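Local coordinates for protein putative solute-binding component of ABC transporter (Clostridium phytofermentans, PDB 4YS6) that binds beta-D-glucose and probably serves as the extracellular sugar-binding component of an ABC transporter, at residues A65-D70 / A307-G312. Residues are numbered along the deposited sequence; the frame is centred on the assembly and turned at random.
Sequences AGYEVD and AIMKGG. With NA (sodium ion), chain E.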
loop_
_atom_site.group_PDB
_atom_site.type_symbol
_atom_site.label_atom_id
_atom_site.label_comp_id
_atom_site.label_asym_id
_atom_site.label_seq_id
_atom_site.Cartn_x
_atom_site.Cartn_y
_atom_site.Cartn_z
ATOM N N ALA A 65 0.835 25.910 3.998
ATOM C CA ALA A 65 -0.381 26.240 4.734
ATOM C C ALA A 65 -0.081 26.973 6.043
ATOM O O ALA A 65 -1.001 27.345 6.775
ATOM C CB ALA A 65 -1.175 24.971 5.012
ATOM N N GLY A 66 1.197 27.182 6.346
ATOM C CA GLY A 66 1.577 27.974 7.500
ATOM C C GLY A 66 1.982 27.221 8.747
ATOM O O GLY A 66 2.163 27.831 9.794
ATOM N N TYR A 67 2.135 25.906 8.646
ATOM C CA TYR A 67 2.543 25.117 9.789
ATOM C C TYR A 67 4.044 24.906 9.842
ATOM O O TYR A 67 4.741 25.035 8.830
ATOM C CB TYR A 67 1.830 23.763 9.775
ATOM C CG TYR A 67 0.339 23.917 9.796
ATOM C CD1 TYR A 67 -0.335 24.115 10.993
ATOM C CD2 TYR A 67 -0.397 23.898 8.622
ATOM C CE1 TYR A 67 -1.701 24.266 11.012
ATOM C CE2 TYR A 67 -1.761 24.060 8.636
ATOM C CZ TYR A 67 -2.406 24.239 9.836
ATOM O OH TYR A 67 -3.767 24.400 9.865
ATOM N N GLU A 68 4.532 24.637 11.048
ATOM C CA GLU A 68 5.874 24.115 11.258
ATOM C C GLU A 68 5.739 22.598 11.286
ATOM O O GLU A 68 4.675 22.066 11.647
ATOM C CB GLU A 68 6.506 24.637 12.548
ATOM C CG GLU A 68 6.764 26.137 12.572
ATOM C CD GLU A 68 7.917 26.556 11.669
ATOM O OE1 GLU A 68 8.498 25.680 10.986
ATOM O OE2 GLU A 68 8.247 27.765 11.647
ATOM N N VAL A 69 6.786 21.907 10.862
ATOM C CA VAL A 69 6.702 20.460 10.650
ATOM C C VAL A 69 7.844 19.702 11.294
ATOM O O VAL A 69 9.000 20.075 11.150
ATOM C CB VAL A 69 6.698 20.120 9.154
ATOM C CG1 VAL A 69 6.589 18.627 8.945
ATOM C CG2 VAL A 69 5.549 20.819 8.461
ATOM N N ASP A 70 7.501 18.624 11.991
ATOM C CA ASP A 70 8.478 17.679 12.528
ATOM C C ASP A 70 8.263 16.348 11.821
ATOM O O ASP A 70 7.388 15.567 12.206
ATOM C CB ASP A 70 8.313 17.537 14.036
ATOM C CG ASP A 70 9.354 16.605 14.668
ATOM O OD1 ASP A 70 10.260 16.117 13.962
ATOM O OD2 ASP A 70 9.267 16.383 15.889
ATOM N N ALA A 307 -8.849 22.140 9.075
ATOM C CA ALA A 307 -10.177 22.088 9.661
ATOM C C ALA A 307 -10.061 21.982 11.175
ATOM O O ALA A 307 -10.766 22.671 11.922
ATOM C CB ALA A 307 -10.956 20.918 9.099
ATOM N N ILE A 308 -9.127 21.146 11.617
ATOM C CA ILE A 308 -8.932 20.901 13.043
ATOM C C ILE A 308 -8.277 22.095 13.748
ATOM O O ILE A 308 -8.700 22.506 14.836
ATOM C CB ILE A 308 -8.070 19.642 13.254
ATOM C CG1 ILE A 308 -8.832 18.397 12.793
ATOM C CG2 ILE A 308 -7.644 19.509 14.694
ATOM C CD1 ILE A 308 -7.956 17.196 12.556
HETATM N N MSE A 309 -7.240 22.647 13.128
HETATM C CA MSE A 309 -6.393 23.634 13.777
HETATM C C MSE A 309 -6.901 25.054 13.643
HETATM O O MSE A 309 -6.785 25.850 14.584
HETATM C CB MSE A 309 -4.972 23.536 13.212
HETATM C CG MSE A 309 -4.327 22.198 13.463
HETATM SE SE MSE A 309 -3.635 22.127 15.277
HETATM C CE MSE A 309 -1.978 23.125 14.948
ATOM N N LYS A 310 -7.471 25.371 12.487
ATOM C CA LYS A 310 -7.980 26.714 12.213
ATOM C C LYS A 310 -9.507 26.816 12.231
ATOM O O LYS A 310 -10.038 27.893 12.432
ATOM C CB LYS A 310 -7.485 27.193 10.847
ATOM C CG LYS A 310 -5.944 27.215 10.695
ATOM C CD LYS A 310 -5.557 27.555 9.249
ATOM C CE LYS A 310 -4.050 27.445 8.969
ATOM N NZ LYS A 310 -3.771 27.158 7.503
ATOM N N GLY A 311 -10.197 25.710 11.989
ATOM C CA GLY A 311 -11.653 25.712 11.981
ATOM C C GLY A 311 -12.234 25.235 10.670
ATOM O O GLY A 311 -11.725 25.535 9.590
ATOM N N GLY A 312 -13.312 24.473 10.786
ATOM C CA GLY A 312 -14.013 23.925 9.647
ATOM C C GLY A 312 -14.306 22.438 9.753
ATOM O O GLY A 312 -13.954 21.773 10.725
HETATM NA NA NA E . -12.816 21.800 12.747
HETATM O O HOH W 1 -12.639 19.499 12.559
#
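Lys310 reaches back from the end of helix 294-309 and donates from NZ to the backbone O of Ala65, 2.9 Å away, lying in the carbonyl plane at a C=O...N angle of 148°. Beyond CG its chain runs straight (chi2 174°, chi3 -174°), taking the ammonium past the Tyr67 hydroxyl. NZ also forms a salt bridge with Asp306, and the same carboxylate oxygen, OD1, is hydrogen-bonded to Tyr67 OH; this shared anion probably steadies the lysine charge beside the phenol. The lysine chain comes to meet the tyrosine head-on, its CE in close carbon-to-oxygen contact with Tyr67 OH at 3.2 Å. Apolar contact comes from Met309, a selenomethionine, which sets CB at the ring edge, 4.0 Å from Tyr67 CE1. In this periplasmic-binding-protein fold the contact joins the turn between helix 50-64 and edge strand 68-73 to the C-terminal end of helix 294-309, at the far end of a lobe from the sugar. Gly66, with positive phi, closes helix 50-64 in a Schellman motif and leads the chain into Tyr67. At the C-terminal end of helix 294-309 a sodium ion is bound by Ala307 O at 2.4 Å, Gly312 O at 2.3 Å and a water.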